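Local coordinates for aldehyde dehydrogenase family protein (Pseudomonas syringae pv. tomato, PDB 5IUV), which probably oxidises indole-3-acetaldehyde to the auxin indole-3-acetic acid, using NAD+ as cofactor, at residues Y139-A144 against G151-E156; V310-K315 against T411-E416. All blocks are in the same frame, centred on the assembly; numbering follows the deposited sequence.

Interaction 1. Residues Y139-A144 against G151-E156; sequences YDEVAA and GLVTRE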
loop_
_atom_site.group_PDB
_atom_site.type_symbol
_atom_site.label_atom_id
_atom_site.label_comp_id
_atom_site.label_asym_id
_atom_site.label_seq_id
_atom_site.Cartn_x
_atom_site.Cartn_y
_atom_site.Cartn_z
ATOM N N TYR A 139 3.186 -5.454 5.331
ATOM C CA TYR A 139 3.360 -4.412 6.336
ATOM C C TYR A 139 2.002 -3.912 6.808
ATOM O O TYR A 139 1.076 -3.774 6.011
ATOM C CB TYR A 139 4.190 -3.247 5.776
ATOM C CG TYR A 139 5.651 -3.587 5.539
ATOM C CD1 TYR A 139 6.040 -4.325 4.424
ATOM C CD2 TYR A 139 6.637 -3.168 6.425
ATOM C CE1 TYR A 139 7.365 -4.645 4.205
ATOM C CE2 TYR A 139 7.972 -3.477 6.211
ATOM C CZ TYR A 139 8.328 -4.213 5.092
ATOM O OH TYR A 139 9.652 -4.535 4.863
ATOM N N ASP A 140 1.880 -3.651 8.103
ATOM C CA ASP A 140 0.678 -3.012 8.623
ATOM C C ASP A 140 0.877 -1.492 8.611
ATOM O O ASP A 140 1.737 -1.000 7.880
ATOM C CB ASP A 140 0.339 -3.558 10.011
ATOM C CG ASP A 140 -0.222 -4.984 9.951
ATOM O OD1 ASP A 140 -0.751 -5.366 8.884
ATOM O OD2 ASP A 140 -0.130 -5.722 10.959
ATOM N N GLU A 141 0.081 -0.745 9.373
ATOM C CA GLU A 141 0.017 0.703 9.147
ATOM C C GLU A 141 0.262 1.584 10.369
ATOM O O GLU A 141 -0.016 1.195 11.500
ATOM C CB GLU A 141 -1.349 1.073 8.549
ATOM C CG GLU A 141 -1.582 0.521 7.159
ATOM C CD GLU A 141 -3.042 0.564 6.765
ATOM O OE1 GLU A 141 -3.899 0.259 7.624
ATOM O OE2 GLU A 141 -3.336 0.910 5.604
ATOM N N VAL A 142 0.776 2.782 10.098
ATOM C CA VAL A 142 0.949 3.840 11.086
ATOM C C VAL A 142 0.219 5.072 10.573
ATOM O O VAL A 142 0.572 5.619 9.522
ATOM C CB VAL A 142 2.437 4.203 11.328
ATOM C CG1 VAL A 142 2.554 5.239 12.450
ATOM C CG2 VAL A 142 3.258 2.968 11.645
ATOM N N ALA A 143 -0.792 5.508 11.311
ATOM C CA ALA A 143 -1.652 6.599 10.864
ATOM C C ALA A 143 -0.976 7.956 11.010
ATOM O O ALA A 143 -0.066 8.124 11.833
ATOM C CB ALA A 143 -2.962 6.583 11.652
ATOM N N ALA A 144 -1.440 8.933 10.231
ATOM C CA ALA A 144 -0.991 10.315 10.395
ATOM C C ALA A 144 -1.761 10.967 11.537
ATOM O O ALA A 144 -2.964 11.204 11.430
ATOM C CB ALA A 144 -1.172 11.105 9.108
ATOM N N GLY A 151 -0.489 6.174 16.372
ATOM C CA GLY A 151 -1.633 5.372 15.980
ATOM C C GLY A 151 -1.195 4.191 15.148
ATOM O O GLY A 151 -0.714 4.364 14.026
ATOM N N LEU A 152 -1.353 2.991 15.700
ATOM C CA LEU A 152 -0.988 1.766 14.992
ATOM C C LEU A 152 -2.222 1.053 14.488
ATOM O O LEU A 152 -3.199 0.907 15.217
ATOM C CB LEU A 152 -0.196 0.828 15.896
ATOM C CG LEU A 152 1.044 1.440 16.542
ATOM C CD1 LEU A 152 1.761 0.396 17.367
ATOM C CD2 LEU A 152 1.965 2.032 15.464
ATOM N N VAL A 153 -2.178 0.608 13.241
ATOM C CA VAL A 153 -3.266 -0.182 12.683
ATOM C C VAL A 153 -2.681 -1.505 12.232
ATOM O O VAL A 153 -2.012 -1.567 11.203
ATOM C CB VAL A 153 -3.953 0.540 11.500
ATOM C CG1 VAL A 153 -5.079 -0.322 10.930
ATOM C CG2 VAL A 153 -4.477 1.893 11.944
ATOM N N THR A 154 -2.903 -2.553 13.022
ATOM C CA THR A 154 -2.232 -3.826 12.796
ATOM C C THR A 154 -3.227 -4.957 12.585
ATOM O O THR A 154 -4.421 -4.803 12.848
ATOM C CB THR A 154 -1.307 -4.189 13.976
ATOM O OG1 THR A 154 -2.084 -4.309 15.171
ATOM C CG2 THR A 154 -0.247 -3.110 14.177
ATOM N N ARG A 155 -2.719 -6.093 12.117
ATOM C CA ARG A 155 -3.538 -7.271 11.879
ATOM C C ARG A 155 -3.081 -8.433 12.745
ATOM O O ARG A 155 -1.885 -8.664 12.900
ATOM C CB ARG A 155 -3.486 -7.673 10.405
ATOM C CG ARG A 155 -4.101 -6.641 9.484
ATOM C CD ARG A 155 -4.066 -7.102 8.047
ATOM N NE ARG A 155 -4.992 -6.336 7.223
ATOM C CZ ARG A 155 -6.301 -6.564 7.160
ATOM N NH1 ARG A 155 -6.853 -7.542 7.878
ATOM N NH2 ARG A 155 -7.058 -5.810 6.377
ATOM N N GLU A 156 -4.040 -9.157 13.307
ATOM C CA GLU A 156 -3.751 -10.299 14.160
ATOM C C GLU A 156 -4.593 -11.479 13.712
ATOM O O GLU A 156 -5.700 -11.288 13.225
ATOM C CB GLU A 156 -4.046 -9.962 15.623
ATOM C CG GLU A 156 -3.274 -8.756 16.144
ATOM C CD GLU A 156 -3.720 -8.335 17.529
ATOM O OE1 GLU A 156 -4.747 -8.864 18.004
ATOM O OE2 GLU A 156 -3.035 -7.487 18.138
HETATM O O HOH W 1 0.869 -8.254 11.054
HETATM O O HOH W 2 -2.818 -3.955 6.597
HETATM O O HOH W 3 -2.956 -2.116 8.646
HETATM O O HOH W 4 0.843 8.013 14.341
#
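Asp140 reaches across to Arg155 with its carboxylate, and OD2 takes the backbone N-H of Arg155 at 2.9 Å between Asp140 OD2 and Arg155 N. The donor stands above the carboxylate plane, 63° out of it. CG of Asp140 lies anti to its own carbonyl carbon (chi1 -73°), which puts CG 3.7 Å from Thr154 CA. The other oxygen, OD1, rests alongside the aliphatic part of Arg155, 3.6 Å from its CG, while the guanidinium runs on to Thr488, which NH1 meets in a hydrogen bond. One water bonds Asp140 OD2, and another, accepting from Arg155 NE, is only weakly bound to OD1. Next along the ladder, Glu141 and Val153 form an antiparallel hydrogen-bonded pair: Val153 N gives a nearly straight bond to Glu141 O (2.8 Å, 175° at the hydrogen), and Glu141 N returns one to Val153 O. Ala143 N adds a third backbone bond, to Gly151 O. The strands are the two arms of a beta hairpin that projects from the body of the subunit, the oligomerisation element of aldehyde dehydrogenases. The long arm also pairs with strand 488-496, and Asp140 and Val142 continue the sheet into a strand of the second subunit. On the face shared by Glu141 and Val153 the side chains lie side by side; Glu141 OE1 touches Val153 CG1 at 3.6 Å and is hydrogen-bonded to His482 of the third subunit. A water bridges that same OE1 to Val153 O. On the other face Val142 and Leu152, a non-hydrogen-bonded pair, also point the same way, Val142 CG2 meeting Leu152 CD2 at 4.1 Å. At the turn end of the hairpin a water links Ala143 O to Gly151 N.

Interaction 2. Residues V310-K315 against T411-E416; sequences VERSIK and TFDTAE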
loop_
_atom_site.group_PDB
_atom_site.type_symbol
_atom_site.label_atom_id
_atom_site.label_comp_id
_atom_site.label_asym_id
_atom_site.label_seq_id
_atom_site.Cartn_x
_atom_site.Cartn_y
_atom_site.Cartn_z
ATOM N N VAL A 310 -21.671 -15.725 -28.326
ATOM C CA VAL A 310 -20.934 -15.454 -29.555
ATOM C C VAL A 310 -21.635 -14.407 -30.415
ATOM O O VAL A 310 -22.843 -14.490 -30.638
ATOM C CB VAL A 310 -20.715 -16.754 -30.371
ATOM C CG1 VAL A 310 -21.996 -17.548 -30.465
ATOM C CG2 VAL A 310 -20.167 -16.445 -31.757
ATOM N N GLU A 311 -20.876 -13.414 -30.876
ATOM C CA GLU A 311 -21.424 -12.393 -31.763
ATOM C C GLU A 311 -21.999 -13.091 -32.993
ATOM O O GLU A 311 -21.346 -13.950 -33.593
ATOM C CB GLU A 311 -20.360 -11.364 -32.155
ATOM C CG GLU A 311 -20.919 -10.149 -32.887
ATOM C CD GLU A 311 -19.959 -8.968 -32.908
ATOM O OE1 GLU A 311 -18.855 -9.069 -32.324
ATOM O OE2 GLU A 311 -20.313 -7.935 -33.512
ATOM N N ARG A 312 -23.227 -12.736 -33.352
ATOM C CA ARG A 312 -23.988 -13.527 -34.316
ATOM C C ARG A 312 -23.287 -13.661 -35.674
ATOM O O ARG A 312 -23.357 -14.712 -36.302
ATOM C CB ARG A 312 -25.385 -12.933 -34.499
ATOM C CG ARG A 312 -26.314 -13.806 -35.335
ATOM C CD ARG A 312 -27.774 -13.485 -35.069
ATOM N NE ARG A 312 -28.140 -13.737 -33.678
ATOM C CZ ARG A 312 -28.568 -12.799 -32.839
ATOM N NH1 ARG A 312 -28.700 -11.547 -33.259
ATOM N NH2 ARG A 312 -28.871 -13.115 -31.582
ATOM N N SER A 313 -22.584 -12.613 -36.094
ATOM C CA SER A 313 -21.945 -12.591 -37.406
ATOM C C SER A 313 -20.808 -13.614 -37.575
ATOM O O SER A 313 -20.396 -13.888 -38.699
ATOM C CB SER A 313 -21.416 -11.184 -37.706
ATOM O OG SER A 313 -20.497 -10.760 -36.713
ATOM N N ILE A 314 -20.295 -14.169 -36.477
ATOM C CA ILE A 314 -19.267 -15.209 -36.585
ATOM C C ILE A 314 -19.752 -16.571 -36.087
ATOM O O ILE A 314 -19.002 -17.550 -36.103
ATOM C CB ILE A 314 -17.981 -14.844 -35.802
ATOM C CG1 ILE A 314 -18.296 -14.591 -34.327
ATOM C CG2 ILE A 314 -17.286 -13.646 -36.436
ATOM C CD1 ILE A 314 -17.135 -14.879 -33.394
ATOM N N LYS A 315 -21.003 -16.626 -35.649
ATOM C CA LYS A 315 -21.557 -17.831 -35.039
ATOM C C LYS A 315 -21.479 -19.056 -35.957
ATOM O O LYS A 315 -21.069 -20.136 -35.526
ATOM C CB LYS A 315 -23.001 -17.566 -34.617
ATOM C CG LYS A 315 -23.876 -18.796 -34.528
ATOM C CD LYS A 315 -23.623 -19.574 -33.263
ATOM C CE LYS A 315 -24.852 -20.384 -32.895
ATOM N NZ LYS A 315 -25.271 -21.310 -33.986
ATOM N N THR A 411 -26.351 -16.286 -28.681
ATOM C CA THR A 411 -25.861 -15.264 -29.606
ATOM C C THR A 411 -26.277 -13.858 -29.183
ATOM O O THR A 411 -27.211 -13.684 -28.402
ATOM C CB THR A 411 -26.338 -15.517 -31.056
ATOM O OG1 THR A 411 -27.759 -15.702 -31.084
ATOM C CG2 THR A 411 -25.659 -16.751 -31.631
ATOM N N PHE A 412 -25.553 -12.864 -29.692
ATOM C CA PHE A 412 -25.867 -11.451 -29.472
ATOM C C PHE A 412 -25.422 -10.657 -30.695
ATOM O O PHE A 412 -24.657 -11.170 -31.518
ATOM C CB PHE A 412 -25.179 -10.918 -28.210
ATOM C CG PHE A 412 -23.671 -10.910 -28.296
ATOM C CD1 PHE A 412 -22.993 -9.827 -28.839
ATOM C CD2 PHE A 412 -22.935 -11.984 -27.831
ATOM C CE1 PHE A 412 -21.608 -9.826 -28.923
ATOM C CE2 PHE A 412 -21.549 -11.983 -27.911
ATOM C CZ PHE A 412 -20.892 -10.909 -28.456
ATOM N N ASP A 413 -25.878 -9.410 -30.812
ATOM C CA ASP A 413 -25.516 -8.578 -31.963
ATOM C C ASP A 413 -24.848 -7.249 -31.599
ATOM O O ASP A 413 -24.303 -6.572 -32.473
ATOM C CB ASP A 413 -26.750 -8.297 -32.830
ATOM C CG ASP A 413 -27.893 -7.679 -32.048
ATOM O OD1 ASP A 413 -27.665 -7.162 -30.932
ATOM O OD2 ASP A 413 -29.033 -7.711 -32.558
ATOM N N THR A 414 -24.925 -6.866 -30.327
ATOM C CA THR A 414 -24.263 -5.658 -29.835
ATOM C C THR A 414 -23.527 -5.944 -28.532
ATOM O O THR A 414 -23.888 -6.866 -27.802
ATOM C CB THR A 414 -25.255 -4.503 -29.577
ATOM O OG1 THR A 414 -26.075 -4.828 -28.450
ATOM C CG2 THR A 414 -26.137 -4.236 -30.796
ATOM N N ALA A 415 -22.507 -5.143 -28.235
ATOM C CA ALA A 415 -21.770 -5.283 -26.982
ATOM C C ALA A 415 -22.708 -5.117 -25.788
ATOM O O ALA A 415 -22.620 -5.848 -24.799
ATOM C CB ALA A 415 -20.635 -4.271 -26.916
ATOM N N GLU A 416 -23.620 -4.159 -25.901
ATOM C CA GLU A 416 -24.559 -3.854 -24.831
ATOM C C GLU A 416 -25.430 -5.067 -24.491
ATOM O O GLU A 416 -25.685 -5.345 -23.320
ATOM C CB GLU A 416 -25.431 -2.657 -25.222
ATOM C CG GLU A 416 -24.674 -1.326 -25.336
ATOM C CD GLU A 416 -23.668 -1.283 -26.493
ATOM O OE1 GLU A 416 -23.898 -1.951 -27.524
ATOM O OE2 GLU A 416 -22.638 -0.584 -26.362
HETATM O O HOH W 5 -22.845 -7.612 -34.447
#
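Phe412 turns its CG between its own backbone N and carbonyl carbon (chi1 65°), and chi2 (87°) sets the plane of a ring that lies against the backbone of Glu311. Arg312 instead sends CG anti to its N (chi1 -172°), and the chain bends at chi3 on its way to Thr411. The Phe412 ring presents one face to Glu311, whose CA sits 3.8 Å from the ring centroid in a CH-pi contact; Glu311 N lies over the same ring, 3.4 Å from Phe412 CE2. Phe277 meets this ring edge-to-face. The guanidinium of Arg312 holds Thr411 OG1 at its edge: NH2 donates to OG1 over 2.9 Å, and NE adds a weak second bond to the same oxygen. Asp413 is a looser partner, its OD2 3.9 Å from Arg312 NH1 in a long salt bridge. Phe412 C lies over one face of the guanidinium, and the backbones are tied by Phe412 N to Val310 O and by Arg312 N to Phe412 O (2.8 Å). Val310 CG1 and the aliphatic chain of Lys315 both pack against Thr411 CG2, from neighbouring directions; Lys315 CD comes within 3.8 Å of Thr411 CG2 while NZ pairs with Asp389. A water spans Glu311 OE2 and Asp413 O; the other carboxylate oxygen, OE1, accepts from Ala278 N. Parallel strands 307-311 and 406-412 end here together, each giving way to a helix, with Thr414 as N-cap of helix 415-423; they belong to the parallel part of the mixed sheet in what is, as in other aldehyde dehydrogenases, the alpha/beta catalytic domain.

How the interactions relate
The two contacts lie far apart on the subunit, about 32 and 31 Å from the centre of the chain, their centres about 50 Å apart and their nearest atoms about 35 Å apart, and they share no strand or helix. Interaction 1 is antiparallel and local, joining arms of one hairpin only a few residues apart in sequence, and three other subunits come within reach of it. Interaction 2 is parallel, joins segments nearly a hundred residues apart, and no other chain of the assembly touches it. Both are partly buried. Backbone bonds and a carboxylate-to-backbone bond dominate the first; an aromatic face and a guanidinium-to-hydroxyl grip mark the second, whose exposed Arg312 and Asp413 make the long salt bridge.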